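PDB 3DB7: putative calcium-regulated periplasmic protein from Bacteroides thetaiotaomicron, which binds calcium ions and probably works as a calcium-regulated protein of the periplasm. Local coordinates for residues A[18-21]-A[22-26]; A[81-84]-A[85-89]. All coordinates share one frame; numbering follows the deposited sequence. Where two conformers were deposited one is given.

Interaction 1: A[18-21]-A[22-26]; sequences QQFI and KQHFS
The last turns of the amphipathic helix 15-24 place Phe20 against both His24 and Phe25, four and five residues further on, and the three form an aromatic cluster at the end of the helix. His24 CD2, one corner of the imidazole, comes over one face of the Phe20 ring, off-centre toward its rim and 3.4 Å from Phe20 CE1. The planes stand 59° apart and the ring centroids of Phe20 and His24 are 4.6 Å from each other, so the pair is oblique. Phe20 reaches this place because its ring swings away from the backbone N (chi1 -174°) and runs forward along the helix. Phe25 lies alongside it, pointing the same way, and its CE2 meets Phe20 CE2 at 4.1 Å, with the Phe20 atom near the plane of the Phe25 ring. In the backbone, His24 N bonds to Phe20 O at 2.9 Å. The next bond, from Phe25 N to Ile21 O at 2.8 Å, is more bent, 140° at the hydrogen, where Phe25 leaves helical geometry. On the outer side, the aliphatic part of Lys22 passes over Gln18 O, its CG 3.5 Å from that oxygen. The buried side faces the sheet: Ile21 packs on Phe56 of strand 53-56, Phe25 stacks on Phe48 and touches Val54, and Phe20 meets Trp62 and Val65 of strand 62-66.

Interaction 2: A[81-84]-A[85-89]; sequences IQKY and VTTNY
Regular i to i+4 backbone bonds join 81-84 to 85-89, from Val85 N to Ile81 O through Asn88 N to Tyr84 O, while Tyr89 leaves helical geometry. Two threonines add a second grip. Thr86 OG1 donates to Gln82 O at 2.7 Å and Thr87 OG1 to Lys83 O at 2.8 Å; in each case hydroxyl and backbone N reach the oxygen from opposite faces of the carbonyl plane. The rotamers differ: Thr86 OG1 sits between its backbone N and carbonyl carbon (chi1 58°), whereas Thr87 OG1 is anti to its own carbonyl carbon (chi1 -61°). Thr86 CG2 also rests 3.5 Å from Gln82 NE2. Asn88 sets ND2 over the centre of the Tyr84 ring, 3.3 Å above its plane, with the amide inclined by 45° to the ring; the same ND2 makes a weak bond to Tyr84 O. Tyr84 CE2 approaches the edge of the Tyr89 ring, 4.2 Å from its CE2, and one water links the two hydroxyls. Ile81, Val85 and Tyr89 pack on strand 103-108, and all three, with Tyr84, on strand 113-117: an amphipathic helix laid on an antiparallel sheet, consistent with the PepSY-like family assigned to this region.

Overall arrangement
Interaction 1 closes before interaction 2 opens along the chain, and the two mark the C-terminal ends of helices 15-24 and 79-88. Their centres lie 25 Å apart and their nearest atoms about 12 Å, so they do not touch. What they share is one antiparallel sheet: residues 18-26 pack on strands 41-48, 53-56 and 62-66, residues 81-89 on strands 103-108, 113-117 and 122-126. Each helix is followed by an antiparallel run of four strands, a repeated helix-and-sheet layout. The Phe20 side chain comes within about 9 Å of those of calcium-binding Glu55 and Glu64; that of Ile81 is about 9 Å from that of Glu105, another calcium-binding residue, and that of Tyr89 about 10 Å from a bound calcium ion. Neither contact contains a known metal-binding residue.

Interaction 1: A[18-21]-A[22-26]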
ATOM      1  N   GLN A  18       7.378   9.445 -20.722  1.00  7.76           N
ATOM      2  CA  GLN A  18       7.206   9.028 -22.109  1.00  9.46           C
ATOM      3  C   GLN A  18       8.217   7.939 -22.468  1.00  8.28           C
ATOM      4  O   GLN A  18       7.904   6.917 -23.111  1.00  9.51           O
ATOM      5  CB  GLN A  18       7.365  10.216 -23.039  1.00  8.58           C
ATOM      6  CG  GLN A  18       6.246  11.237 -22.895  1.00  8.58           C
ATOM      7  CD  GLN A  18       6.297  12.297 -23.946  1.00  8.60           C
ATOM      8  OE1 GLN A  18       6.267  11.979 -25.135  1.00 10.67           O
ATOM      9  NE2 GLN A  18       6.463  13.568 -23.543  1.00  9.61           N
ATOM     10  N   GLN A  19       9.443   8.104 -22.016  1.00  9.61           N
ATOM     11  CA  GLN A  19      10.477   7.099 -22.302  1.00 10.83           C
ATOM     12  C   GLN A  19      10.189   5.782 -21.581  1.00  9.84           C
ATOM     13  O   GLN A  19      10.358   4.716 -22.142  1.00 10.43           O
ATOM     14  CB  GLN A  19      11.858   7.622 -21.908  1.00 11.42           C
ATOM     15  CG  GLN A  19      12.412   8.751 -22.835  1.00 16.62           C
ATOM     16  CD  GLN A  19      13.439   9.657 -22.167  1.00 22.83           C
ATOM     17  OE1 GLN A  19      13.676  10.785 -22.628  1.00 28.98           O
ATOM     18  NE2 GLN A  19      14.022   9.193 -21.074  1.00 23.41           N
ATOM     19  N   PHE A  20       9.695   5.877 -20.364  1.00  9.36           N
ATOM     20  CA  PHE A  20       9.401   4.687 -19.587  1.00  8.74           C
ATOM     21  C   PHE A  20       8.321   3.849 -20.260  1.00 10.17           C
ATOM     22  O   PHE A  20       8.391   2.631 -20.327  1.00  9.84           O
ATOM     23  CB  PHE A  20       8.996   5.097 -18.177  1.00  9.48           C
ATOM     24  CG  PHE A  20       8.798   3.940 -17.219  1.00  9.72           C
ATOM     25  CD1 PHE A  20       9.849   3.476 -16.492  1.00 12.79           C
ATOM     26  CD2 PHE A  20       7.557   3.400 -17.004  1.00 13.22           C
ATOM     27  CE1 PHE A  20       9.663   2.445 -15.572  1.00 13.29           C
ATOM     28  CE2 PHE A  20       7.392   2.363 -16.043  1.00 11.30           C
ATOM     29  CZ  PHE A  20       8.469   1.921 -15.361  1.00 13.03           C
ATOM     30  N   ILE A  21       7.280   4.516 -20.743  1.00  9.50           N
ATOM     31  CA  ILE A  21       6.155   3.856 -21.434  1.00 11.16           C
ATOM     32  C   ILE A  21       6.647   3.126 -22.682  1.00 10.51           C
ATOM     33  O   ILE A  21       6.316   1.999 -22.936  1.00 11.54           O
ATOM     34  CB  ILE A  21       5.043   4.934 -21.778  1.00 12.32           C
ATOM     35  CG1 ILE A  21       4.401   5.461 -20.473  1.00 15.15           C
ATOM     36  CG2 ILE A  21       3.971   4.367 -22.749  1.00 14.59           C
ATOM     37  CD1 ILE A  21       3.648   6.699 -20.723  1.00 16.30           C
ATOM     38  N   LYS A  22       7.472   3.817 -23.447  0.60  9.88           N
ATOM     39  CA  LYS A  22       8.015   3.232 -24.663  0.60 11.16           C
ATOM     40  C   LYS A  22       8.926   2.064 -24.332  0.60  9.83           C
ATOM     41  O   LYS A  22       8.890   1.035 -25.017  0.60 12.66           O
ATOM     42  CB  LYS A  22       8.696   4.301 -25.511  0.60  8.85           C
ATOM     43  CG  LYS A  22       7.621   5.158 -26.158  0.60 15.90           C
ATOM     44  CD  LYS A  22       8.093   6.420 -26.804  0.60 21.04           C
ATOM     45  CE  LYS A  22       6.951   7.011 -27.638  0.60 25.86           C
ATOM     46  NZ  LYS A  22       6.552   6.131 -28.786  0.60 26.77           N
ATOM     47  N   GLN A  23       9.699   2.208 -23.268  1.00 11.41           N
ATOM     48  CA  GLN A  23      10.662   1.170 -22.879  1.00 10.83           C
ATOM     49  C   GLN A  23       9.958  -0.100 -22.465  1.00 11.10           C
ATOM     50  O   GLN A  23      10.319  -1.220 -22.894  1.00 12.60           O
ATOM     51  CB  GLN A  23      11.559   1.637 -21.756  1.00 12.61           C
ATOM     52  CG  GLN A  23      12.620   0.598 -21.346  1.00 15.97           C
ATOM     53  CD  GLN A  23      13.509   0.215 -22.502  1.00 23.06           C
ATOM     54  OE1 GLN A  23      13.899   1.072 -23.301  1.00 32.49           O
ATOM     55  NE2 GLN A  23      13.803  -1.087 -22.627  1.00 31.36           N
ATOM     56  N   HIS A  24       8.953   0.043 -21.609  1.00  8.98           N
ATOM     57  CA  HIS A  24       8.407  -1.146 -20.911  1.00 10.41           C
ATOM     58  C   HIS A  24       7.018  -1.535 -21.312  1.00 10.66           C
ATOM     59  O   HIS A  24       6.592  -2.654 -20.994  1.00 12.47           O
ATOM     60  CB  HIS A  24       8.389  -0.943 -19.409  1.00 10.30           C
ATOM     61  CG  HIS A  24       9.732  -0.674 -18.836  1.00  8.96           C
ATOM     62  ND1 HIS A  24      10.719  -1.633 -18.767  1.00 12.54           N
ATOM     63  CD2 HIS A  24      10.261   0.467 -18.330  1.00 12.86           C
ATOM     64  CE1 HIS A  24      11.820  -1.077 -18.277  1.00 15.33           C
ATOM     65  NE2 HIS A  24      11.552   0.188 -17.952  1.00 12.32           N
ATOM     66  N   PHE A  25       6.330  -0.660 -22.031  1.00 10.47           N
ATOM     67  CA  PHE A  25       4.930  -0.909 -22.397  1.00 11.61           C
ATOM     68  C   PHE A  25       4.680  -0.730 -23.894  1.00 14.03           C
ATOM     69  O   PHE A  25       3.601  -0.299 -24.335  1.00 13.33           O
ATOM     70  CB  PHE A  25       4.039  -0.007 -21.546  1.00 11.97           C
ATOM     71  CG  PHE A  25       4.041  -0.413 -20.108  1.00 11.24           C
ATOM     72  CD1 PHE A  25       3.155  -1.385 -19.673  1.00 14.72           C
ATOM     73  CD2 PHE A  25       4.918   0.144 -19.206  1.00 11.67           C
ATOM     74  CE1 PHE A  25       3.150  -1.789 -18.352  1.00 18.12           C
ATOM     75  CE2 PHE A  25       4.920  -0.288 -17.903  1.00 12.54           C
ATOM     76  CZ  PHE A  25       4.043  -1.242 -17.479  1.00 12.94           C
ATOM     77  N   SER A  26       5.694  -1.108 -24.677  1.00 14.87           N
ATOM     78  CA  SER A  26       5.673  -0.877 -26.123  1.00 21.05           C
ATOM     79  C   SER A  26       4.502  -1.625 -26.770  1.00 21.08           C
ATOM     80  O   SER A  26       3.977  -1.157 -27.788  1.00 26.03           O
ATOM     81  CB  SER A  26       7.011  -1.299 -26.802  1.00 17.31           C
ATOM     82  OG  SER A  26       7.367  -2.635 -26.486  1.00 26.73           O
TER

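Interaction 2: A[81-84]-A[85-89]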
ATOM      1  N   ILE A  81      14.948  -7.631  -5.250  1.00 10.59           N
ATOM      2  CA  ILE A  81      13.526  -7.904  -4.945  1.00  9.19           C
ATOM      3  C   ILE A  81      13.038  -9.081  -5.831  1.00  9.21           C
ATOM      4  O   ILE A  81      12.365  -9.999  -5.386  1.00  9.05           O
ATOM      5  CB  ILE A  81      12.669  -6.669  -5.142  1.00 11.68           C
ATOM      6  CG1 ILE A  81      13.017  -5.643  -4.052  1.00 10.76           C
ATOM      7  CG2 ILE A  81      11.170  -7.000  -5.138  1.00 11.24           C
ATOM      8  CD1 ILE A  81      12.300  -4.249  -4.160  1.00 13.52           C
ATOM      9  N   GLN A  82      13.463  -9.088  -7.092  1.00  8.96           N
ATOM     10  CA  GLN A  82      13.093 -10.157  -8.031  1.00  9.91           C
ATOM     11  C   GLN A  82      13.618 -11.507  -7.542  1.00  9.56           C
ATOM     12  O   GLN A  82      12.959 -12.539  -7.599  1.00  9.24           O
ATOM     13  CB  GLN A  82      13.599  -9.804  -9.420  1.00 10.48           C
ATOM     14  CG  GLN A  82      13.416 -10.900 -10.441  1.00 10.54           C
ATOM     15  CD  GLN A  82      11.973 -11.210 -10.799  1.00 10.05           C
ATOM     16  OE1 GLN A  82      11.017 -10.675 -10.191  1.00 12.16           O
ATOM     17  NE2 GLN A  82      11.798 -12.105 -11.774  1.00  9.01           N
ATOM     18  N   LYS A  83      14.827 -11.493  -6.976  1.00  7.47           N
ATOM     19  CA  LYS A  83      15.398 -12.702  -6.447  1.00  8.30           C
ATOM     20  C   LYS A  83      14.638 -13.149  -5.221  1.00  7.57           C
ATOM     21  O   LYS A  83      14.355 -14.320  -5.117  1.00  8.67           O
ATOM     22  CB  LYS A  83      16.884 -12.574  -6.113  1.00  9.65           C
ATOM     23  CG  LYS A  83      17.483 -13.860  -5.594  1.00  8.41           C
ATOM     24  CD  LYS A  83      18.965 -13.847  -5.517  1.00  8.57           C
ATOM     25  CE  LYS A  83      19.484 -15.063  -4.845  1.00 10.66           C
ATOM     26  NZ  LYS A  83      21.017 -15.120  -4.784  1.00  8.56           N
ATOM     27  N   TYR A  84      14.281 -12.230  -4.308  1.00  7.84           N
ATOM     28  CA  TYR A  84      13.508 -12.619  -3.133  1.00  8.78           C
ATOM     29  C   TYR A  84      12.177 -13.262  -3.548  1.00  8.37           C
ATOM     30  O   TYR A  84      11.752 -14.283  -3.005  1.00  8.50           O
ATOM     31  CB  TYR A  84      13.258 -11.378  -2.200  1.00  9.57           C
ATOM     32  CG  TYR A  84      12.678 -11.746  -0.888  1.00  9.48           C
ATOM     33  CD1 TYR A  84      13.500 -12.067   0.145  1.00 10.05           C
ATOM     34  CD2 TYR A  84      11.298 -11.897  -0.730  1.00 11.69           C
ATOM     35  CE1 TYR A  84      12.996 -12.526   1.329  1.00 10.32           C
ATOM     36  CE2 TYR A  84      10.806 -12.306   0.462  1.00 11.79           C
ATOM     37  CZ  TYR A  84      11.664 -12.632   1.485  1.00 11.91           C
ATOM     38  OH  TYR A  84      11.187 -13.148   2.695  1.00 14.17           O
ATOM     39  N   VAL A  85      11.513 -12.628  -4.501  1.00  7.55           N
ATOM     40  CA  VAL A  85      10.197 -13.098  -4.931  1.00  7.58           C
ATOM     41  C   VAL A  85      10.279 -14.458  -5.610  1.00  8.02           C
ATOM     42  O   VAL A  85       9.553 -15.383  -5.295  1.00  9.91           O
ATOM     43  CB  VAL A  85       9.464 -12.080  -5.816  1.00  8.66           C
ATOM     44  CG1 VAL A  85       8.241 -12.718  -6.443  1.00 10.79           C
ATOM     45  CG2 VAL A  85       9.117 -10.772  -5.029  1.00  9.36           C
ATOM     46  N   THR A  86      11.200 -14.591  -6.533  1.00  7.75           N
ATOM     47  CA  THR A  86      11.331 -15.847  -7.267  1.00  9.23           C
ATOM     48  C   THR A  86      11.885 -17.003  -6.449  1.00  9.34           C
ATOM     49  O   THR A  86      11.666 -18.144  -6.772  1.00  8.47           O
ATOM     50  CB  THR A  86      12.111 -15.663  -8.561  1.00  9.09           C
ATOM     51  OG1 THR A  86      13.417 -15.142  -8.295  1.00  8.84           O
ATOM     52  CG2 THR A  86      11.373 -14.753  -9.502  1.00 10.16           C
ATOM     53  N   THR A  87      12.584 -16.694  -5.370  1.00  7.78           N
ATOM     54  CA  THR A  87      13.036 -17.713  -4.401  1.00  9.84           C
ATOM     55  C   THR A  87      11.893 -18.169  -3.513  1.00  9.14           C
ATOM     56  O   THR A  87      11.652 -19.368  -3.353  1.00 11.65           O
ATOM     57  CB  THR A  87      14.144 -17.161  -3.498  1.00  8.35           C
ATOM     58  OG1 THR A  87      15.276 -16.796  -4.305  1.00  9.51           O
ATOM     59  CG2 THR A  87      14.551 -18.209  -2.402  1.00 11.69           C
ATOM     60  N   ASN A  88      11.180 -17.238  -2.908  1.00  9.19           N
ATOM     61  CA  ASN A  88      10.265 -17.566  -1.814  1.00  9.00           C
ATOM     62  C   ASN A  88       8.827 -17.733  -2.236  1.00 11.82           C
ATOM     63  O   ASN A  88       8.021 -18.342  -1.502  1.00 12.06           O
ATOM     64  CB  ASN A  88      10.361 -16.472  -0.732  1.00  9.43           C
ATOM     65  CG  ASN A  88      11.707 -16.479  -0.079  1.00 12.10           C
ATOM     66  OD1 ASN A  88      12.043 -17.476   0.566  1.00 15.07           O
ATOM     67  ND2 ASN A  88      12.532 -15.442  -0.303  1.00 10.75           N
ATOM     68  N   TYR A  89       8.489 -17.193  -3.407  1.00  9.51           N
ATOM     69  CA  TYR A  89       7.158 -17.274  -3.997  1.00  9.05           C
ATOM     70  C   TYR A  89       7.262 -17.636  -5.466  1.00 10.25           C
ATOM     71  O   TYR A  89       6.885 -16.860  -6.346  1.00 12.35           O
ATOM     72  CB  TYR A  89       6.353 -15.978  -3.785  1.00 10.19           C
ATOM     73  CG  TYR A  89       6.328 -15.530  -2.366  1.00 12.11           C
ATOM     74  CD1 TYR A  89       5.357 -15.983  -1.506  1.00 12.01           C
ATOM     75  CD2 TYR A  89       7.275 -14.665  -1.876  1.00 13.08           C
ATOM     76  CE1 TYR A  89       5.308 -15.569  -0.180  1.00 11.75           C
ATOM     77  CE2 TYR A  89       7.272 -14.262  -0.570  1.00 12.56           C
ATOM     78  CZ  TYR A  89       6.275 -14.717   0.302  1.00 15.23           C
ATOM     79  OH  TYR A  89       6.303 -14.303   1.625  1.00 16.64           O
TER
HETATM   80  O   HOH W   1       9.053 -14.884   2.838  1.00 27.96           O